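PDB 3VCC: mandelate racemase/muconate lactonizing protein from Paenibacillus sp., which probably catalyses the magnesium-assisted dehydration of the acid sugar D-galacturonate, using an enolase fold. Local coordinates for residues K203-A208 with N228-E233; L232-H237 with I259-G264. All coordinates share one frame; numbering follows the deposited sequence.

Interaction 1 of 2, residues K203-A208 with N228-E233; sequences KIMIDA and NLYWLE. With MG (magnesium ion), chain D.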
loop_
_atom_site.group_PDB
_atom_site.type_symbol
_atom_site.label_atom_id
_atom_site.label_comp_id
_atom_site.label_asym_id
_atom_site.label_seq_id
_atom_site.Cartn_x
_atom_site.Cartn_y
_atom_site.Cartn_z
ATOM N N LYS A 203 -15.765 3.519 7.534
ATOM C CA LYS A 203 -15.853 2.426 6.564
ATOM C C LYS A 203 -15.168 1.184 7.119
ATOM O O LYS A 203 -14.086 1.269 7.694
ATOM C CB LYS A 203 -15.251 2.831 5.216
ATOM C CG LYS A 203 -16.137 3.798 4.436
ATOM C CD LYS A 203 -15.461 4.272 3.168
ATOM C CE LYS A 203 -16.303 5.307 2.434
ATOM N NZ LYS A 203 -16.181 6.671 3.025
ATOM N N ILE A 204 -15.803 0.030 6.927
ATOM C CA ILE A 204 -15.293 -1.229 7.437
ATOM C C ILE A 204 -14.973 -2.172 6.282
ATOM O O ILE A 204 -15.838 -2.436 5.436
ATOM C CB ILE A 204 -16.338 -1.908 8.354
ATOM C CG1 ILE A 204 -16.613 -1.046 9.584
ATOM C CG2 ILE A 204 -15.886 -3.317 8.738
ATOM C CD1 ILE A 204 -15.381 -0.788 10.431
ATOM N N MET A 205 -13.737 -2.670 6.246
ATOM C CA MET A 205 -13.333 -3.635 5.230
ATOM C C MET A 205 -12.937 -4.944 5.881
ATOM O O MET A 205 -12.446 -4.947 7.012
ATOM C CB MET A 205 -12.170 -3.088 4.405
ATOM C CG MET A 205 -12.619 -2.085 3.367
ATOM S SD MET A 205 -11.565 -0.649 3.310
ATOM C CE MET A 205 -12.209 0.230 4.719
ATOM N N ILE A 206 -13.157 -6.062 5.193
ATOM C CA ILE A 206 -12.685 -7.330 5.743
ATOM C C ILE A 206 -11.800 -8.043 4.744
ATOM O O ILE A 206 -12.003 -7.949 3.526
ATOM C CB ILE A 206 -13.826 -8.263 6.259
ATOM C CG1 ILE A 206 -14.752 -8.706 5.128
ATOM C CG2 ILE A 206 -14.629 -7.586 7.376
ATOM C CD1 ILE A 206 -15.901 -9.625 5.627
ATOM N N ASP A 207 -10.816 -8.754 5.271
ATOM C CA ASP A 207 -9.788 -9.373 4.456
ATOM C C ASP A 207 -9.580 -10.791 4.964
ATOM O O ASP A 207 -9.095 -10.998 6.077
ATOM C CB ASP A 207 -8.508 -8.533 4.529
ATOM C CG ASP A 207 -7.368 -9.100 3.708
ATOM O OD1 ASP A 207 -7.498 -10.213 3.162
ATOM O OD2 ASP A 207 -6.309 -8.426 3.635
ATOM N N ALA A 208 -9.993 -11.775 4.156
ATOM C CA ALA A 208 -9.924 -13.167 4.580
ATOM C C ALA A 208 -8.613 -13.874 4.242
ATOM O O ALA A 208 -8.412 -15.026 4.646
ATOM C CB ALA A 208 -11.114 -13.962 4.020
ATOM N N ASN A 228 -22.726 -2.257 7.548
ATOM C CA ASN A 228 -22.351 -1.786 6.228
ATOM C C ASN A 228 -20.859 -2.011 5.996
ATOM O O ASN A 228 -20.017 -1.323 6.568
ATOM C CB ASN A 228 -22.748 -0.320 6.040
ATOM C CG ASN A 228 -24.259 -0.112 6.106
ATOM O OD1 ASN A 228 -25.038 -0.942 5.619
ATOM N ND2 ASN A 228 -24.678 0.992 6.718
ATOM N N LEU A 229 -20.551 -3.014 5.183
ATOM C CA LEU A 229 -19.178 -3.355 4.841
ATOM C C LEU A 229 -18.825 -2.660 3.538
ATOM O O LEU A 229 -19.611 -2.701 2.575
ATOM C CB LEU A 229 -19.055 -4.865 4.655
ATOM C CG LEU A 229 -19.400 -5.723 5.862
ATOM C CD1 LEU A 229 -19.420 -7.204 5.466
ATOM C CD2 LEU A 229 -18.404 -5.475 6.988
ATOM N N TYR A 230 -17.659 -2.027 3.497
ATOM C CA TYR A 230 -17.256 -1.289 2.311
ATOM C C TYR A 230 -16.685 -2.229 1.262
ATOM O O TYR A 230 -17.060 -2.164 0.082
ATOM C CB TYR A 230 -16.261 -0.186 2.664
ATOM C CG TYR A 230 -15.940 0.693 1.481
ATOM C CD1 TYR A 230 -16.857 1.626 1.007
ATOM C CD2 TYR A 230 -14.725 0.579 0.822
ATOM C CE1 TYR A 230 -16.560 2.429 -0.090
ATOM C CE2 TYR A 230 -14.420 1.380 -0.265
ATOM C CZ TYR A 230 -15.341 2.300 -0.717
ATOM O OH TYR A 230 -15.024 3.090 -1.803
ATOM N N TRP A 231 -15.774 -3.103 1.672
ATOM C CA TRP A 231 -15.319 -4.132 0.745
ATOM C C TRP A 231 -14.935 -5.448 1.393
ATOM O O TRP A 231 -14.682 -5.529 2.601
ATOM C CB TRP A 231 -14.226 -3.602 -0.213
ATOM C CG TRP A 231 -12.760 -3.553 0.260
ATOM C CD1 TRP A 231 -12.058 -4.505 0.965
ATOM C CD2 TRP A 231 -11.832 -2.491 -0.004
ATOM N NE1 TRP A 231 -10.758 -4.089 1.155
ATOM C CE2 TRP A 231 -10.596 -2.854 0.576
ATOM C CE3 TRP A 231 -11.932 -1.263 -0.673
ATOM C CZ2 TRP A 231 -9.461 -2.025 0.513
ATOM C CZ3 TRP A 231 -10.799 -0.431 -0.729
ATOM C CH2 TRP A 231 -9.583 -0.824 -0.142
ATOM N N LEU A 232 -14.909 -6.474 0.556
ATOM C CA LEU A 232 -14.542 -7.817 0.925
ATOM C C LEU A 232 -13.336 -8.182 0.091
ATOM O O LEU A 232 -13.402 -8.231 -1.142
ATOM C CB LEU A 232 -15.687 -8.782 0.603
ATOM C CG LEU A 232 -15.336 -10.264 0.512
ATOM C CD1 LEU A 232 -14.867 -10.788 1.886
ATOM C CD2 LEU A 232 -16.531 -11.060 -0.030
ATOM N N GLU A 233 -12.235 -8.437 0.779
ATOM C CA GLU A 233 -10.940 -8.609 0.141
ATOM C C GLU A 233 -10.467 -10.057 0.272
ATOM O O GLU A 233 -10.471 -10.621 1.371
ATOM C CB GLU A 233 -9.926 -7.666 0.798
ATOM C CG GLU A 233 -8.468 -7.923 0.401
ATOM C CD GLU A 233 -7.534 -6.823 0.904
ATOM O OE1 GLU A 233 -8.019 -5.737 1.276
ATOM O OE2 GLU A 233 -6.314 -7.042 0.921
HETATM MG MG MG D . -4.967 -8.342 1.832
HETATM O O HOH W 1 -5.583 -10.404 1.355
HETATM O O HOH W 2 -4.168 -6.442 2.639
HETATM O O HOH W 3 -3.145 -9.379 2.890
#
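M205 and W231 meet across two neighbouring parallel strands of the enolase superfamily's C-terminal barrel, 204-207 and 229-233, which helix 214-223 links into a beta-alpha-beta unit. The pair illustrates how such a sheet arranges its tasks: one face carries the M205-W231 packing and, nearer the carboxyl ends, the metal ligands D207 and E233.

Aromatic contacts come first. W231 CG sits between the backbone N and the carbonyl carbon (chi1 83°), which lays the indole flat over the M205 chain. M205 CG stands 3.3 Å from the centroid of the W231 five-membered ring, almost on its normal, and M205 SD lies 3.6 Å from that of the W231 six-membered ring, a Met-aromatic contact. Nearer the start of the strands, K203 CD makes a CH-pi contact over one face of Y230, whose OH is hydrogen-bonded to E333.

Away from that face, I206 CG1 approaches L232 CD1 at 3.9 Å and I204 CG2 meets L229 CD2 at 3.7 Å; I204, I206 and L229 rest on V191 of helix 180-198.

The backbone is joined by four hydrogen bonds, beginning with Y230 N to I204 O at 2.7 Å. Strand 229-233 accommodates one residue more than its neighbour between the Y230 and E233 bonds, and W231 N is buried there without a partner.

At the carboxyl ends the interaction becomes metal coordination. D207 OD2 (2.2 Å) and E233 OE2 (2.1 Å) bind one magnesium ion, their carboxylates stacked with planes 27° apart; E263 completes the protein ligands, and K170 donates to D207 OD2. The other oxygen, E233 OE1, takes a salt bridge from K168 and a hydrogen bond from Q283, while W231 NE1 donates to its anti lone pair at 3.2 Å, from 25° out of the indole plane.

Interaction 2 of 2, residues L232-H237 with I259-G264; sequences LEEAFH and IADGEG. With MG (magnesium ion), chain D; MG (magnesium ion), chain C.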
loop_
_atom_site.group_PDB
_atom_site.type_symbol
_atom_site.label_atom_id
_atom_site.label_comp_id
_atom_site.label_asym_id
_atom_site.label_seq_id
_atom_site.Cartn_x
_atom_site.Cartn_y
_atom_site.Cartn_z
ATOM N N LEU A 232 -14.909 -6.474 0.556
ATOM C CA LEU A 232 -14.542 -7.817 0.925
ATOM C C LEU A 232 -13.336 -8.182 0.091
ATOM O O LEU A 232 -13.402 -8.231 -1.142
ATOM C CB LEU A 232 -15.687 -8.782 0.603
ATOM C CG LEU A 232 -15.336 -10.264 0.512
ATOM C CD1 LEU A 232 -14.867 -10.788 1.886
ATOM C CD2 LEU A 232 -16.531 -11.060 -0.030
ATOM N N GLU A 233 -12.235 -8.437 0.779
ATOM C CA GLU A 233 -10.940 -8.609 0.141
ATOM C C GLU A 233 -10.467 -10.057 0.272
ATOM O O GLU A 233 -10.471 -10.621 1.371
ATOM C CB GLU A 233 -9.926 -7.666 0.798
ATOM C CG GLU A 233 -8.468 -7.923 0.401
ATOM C CD GLU A 233 -7.534 -6.823 0.904
ATOM O OE1 GLU A 233 -8.019 -5.737 1.276
ATOM O OE2 GLU A 233 -6.314 -7.042 0.921
ATOM N N GLU A 234 -10.066 -10.646 -0.852
ATOM C CA GLU A 234 -9.511 -11.993 -0.883
ATOM C C GLU A 234 -10.307 -13.011 -0.044
ATOM O O GLU A 234 -9.753 -13.674 0.838
ATOM C CB GLU A 234 -8.032 -11.989 -0.470
ATOM C CG GLU A 234 -7.130 -11.210 -1.450
ATOM C CD GLU A 234 -5.724 -11.786 -1.554
ATOM O OE1 GLU A 234 -4.977 -11.800 -0.551
ATOM O OE2 GLU A 234 -5.337 -12.207 -2.661
ATOM N N ALA A 235 -11.605 -13.110 -0.318
ATOM C CA ALA A 235 -12.442 -14.120 0.333
ATOM C C ALA A 235 -11.863 -15.506 0.051
ATOM O O ALA A 235 -11.812 -16.358 0.937
ATOM C CB ALA A 235 -13.890 -14.018 -0.184
ATOM N N PHE A 236 -11.422 -15.702 -1.198
ATOM C CA PHE A 236 -10.809 -16.944 -1.682
ATOM C C PHE A 236 -10.018 -16.556 -2.925
ATOM O O PHE A 236 -10.218 -15.474 -3.469
ATOM C CB PHE A 236 -11.890 -17.957 -2.066
ATOM C CG PHE A 236 -13.066 -17.333 -2.754
ATOM C CD1 PHE A 236 -14.237 -17.047 -2.053
ATOM C CD2 PHE A 236 -12.983 -16.961 -4.092
ATOM C CE1 PHE A 236 -15.331 -16.452 -2.691
ATOM C CE2 PHE A 236 -14.075 -16.345 -4.733
ATOM C CZ PHE A 236 -15.244 -16.097 -4.030
ATOM N N HIS A 237 -9.115 -17.416 -3.382
ATOM C CA HIS A 237 -8.327 -17.061 -4.562
ATOM C C HIS A 237 -9.247 -16.684 -5.712
ATOM O O HIS A 237 -10.226 -17.401 -6.009
ATOM C CB HIS A 237 -7.385 -18.187 -4.981
ATOM C CG HIS A 237 -6.483 -17.806 -6.112
ATOM N ND1 HIS A 237 -5.560 -16.785 -6.015
ATOM C CD2 HIS A 237 -6.381 -18.288 -7.371
ATOM C CE1 HIS A 237 -4.918 -16.665 -7.163
ATOM N NE2 HIS A 237 -5.400 -17.562 -8.006
ATOM N N ILE A 259 -15.996 -5.964 -4.182
ATOM C CA ILE A 259 -15.057 -7.076 -4.158
ATOM C C ILE A 259 -13.667 -6.523 -4.479
ATOM O O ILE A 259 -13.472 -5.846 -5.498
ATOM C CB ILE A 259 -15.453 -8.170 -5.158
ATOM C CG1 ILE A 259 -16.850 -8.711 -4.810
ATOM C CG2 ILE A 259 -14.407 -9.299 -5.183
ATOM C CD1 ILE A 259 -16.958 -9.269 -3.418
ATOM N N ALA A 260 -12.713 -6.819 -3.610
ATOM C CA ALA A 260 -11.350 -6.308 -3.736
ATOM C C ALA A 260 -10.370 -7.474 -3.835
ATOM O O ALA A 260 -10.487 -8.445 -3.098
ATOM C CB ALA A 260 -11.008 -5.432 -2.538
ATOM N N ASP A 261 -9.406 -7.395 -4.753
ATOM C CA ASP A 261 -8.442 -8.485 -4.880
ATOM C C ASP A 261 -7.192 -7.999 -5.619
ATOM O O ASP A 261 -7.175 -6.871 -6.107
ATOM C CB ASP A 261 -9.094 -9.660 -5.612
ATOM C CG ASP A 261 -8.620 -11.001 -5.101
ATOM O OD1 ASP A 261 -7.411 -11.116 -4.836
ATOM O OD2 ASP A 261 -9.446 -11.942 -4.979
ATOM N N GLY A 262 -6.155 -8.835 -5.686
ATOM C CA GLY A 262 -5.007 -8.538 -6.535
ATOM C C GLY A 262 -3.616 -8.591 -5.920
ATOM O O GLY A 262 -2.616 -8.508 -6.650
ATOM N N GLU A 263 -3.509 -8.722 -4.597
ATOM C CA GLU A 263 -2.180 -8.758 -3.996
ATOM C C GLU A 263 -1.502 -10.113 -4.246
ATOM O O GLU A 263 -2.146 -11.074 -4.670
ATOM C CB GLU A 263 -2.240 -8.456 -2.491
ATOM C CG GLU A 263 -2.802 -9.616 -1.704
ATOM C CD GLU A 263 -2.932 -9.270 -0.235
ATOM O OE1 GLU A 263 -2.192 -9.817 0.607
ATOM O OE2 GLU A 263 -3.772 -8.409 0.054
ATOM N N GLY A 264 -0.201 -10.182 -3.980
ATOM C CA GLY A 264 0.536 -11.439 -4.037
ATOM C C GLY A 264 0.634 -12.014 -5.438
ATOM O O GLY A 264 0.728 -11.280 -6.416
HETATM MG MG MG D . -4.967 -8.342 1.832
HETATM MG MG MG C . -6.168 -12.851 -4.538
HETATM O O HOH W 4 -2.758 -13.164 -2.941
HETATM O O HOH W 1 -5.583 -10.404 1.355
HETATM O O HOH W 5 -4.935 -14.690 -4.282
HETATM O O HOH W 6 -7.834 -13.828 -3.491
HETATM O O HOH W 7 -4.609 -11.786 -5.743
HETATM O O HOH W 2 -4.168 -6.442 2.639
#
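Three carboxylates of this contact, those of E234, D261 and E263, show how flat groups are turned to suit a metal. E234 stands almost perpendicular to D261, their planes 89° apart, and E234 OE2 and D261 OD1 converge on one magnesium ion, 3.2 Å from each other; E238 supplies the third protein ligand. Toward E263 the E234 carboxylate is nearly parallel, 23° between planes, with E234 OE1 only 3.3 Å from E263 CD. The E263 and E233 side chains cross at about a right angle, their carboxylate planes 65° apart, and E263 OE2 binds the other magnesium ion at 2.1 Å. At the edge of the H237 ring, in its plane, lies a water bound to the E234 ion.

The like charges of E234 OE1 and E263 OE1, 3.6 Å apart, are probably offset by the two ions. A water donates to both E234 OE2 and the backbone O of E263. The E263 chain, extended beyond CG, runs toward E234, its CG close to E234 OE1. D261 is held at both oxygens: G262 N donates to the anti lone pair of D261 OD1 at 2.7 Å, and Y243 OH bonds OD2.

Behind the acids, A260 N bonds L232 O at 2.9 Å and E234 N bonds A260 O, while L232 CD2 packs beside I259 CD1.

D207, E233 and E263, at or just beyond the carboxyl ends of successive parallel strands, form the metal site characteristic of the enolase superfamily; E234 and D261 place a second ion beside it.

In the fold
Interactions 1 and 2 are successive steps round one barrel wall: strand 229-233 lies between 204-207 and 258-261, so L232 and E233 serve both, and the two centres are 11 Å apart. The steps also pack directly, W231 CD1 lying 3.8 Å from A260 CB and A208 CB 3.5 Å from E234 O. Neither contact alone makes the metal site. D207 from interaction 1, E263 from interaction 2 and the shared E233 coordinate one magnesium ion, whereas E234, E238 and D261 hold the other, 7.9 Å from it. A water on the first ion donates to D207 OD1 and lies very close to E234 OE1, a contact too short to be relied on.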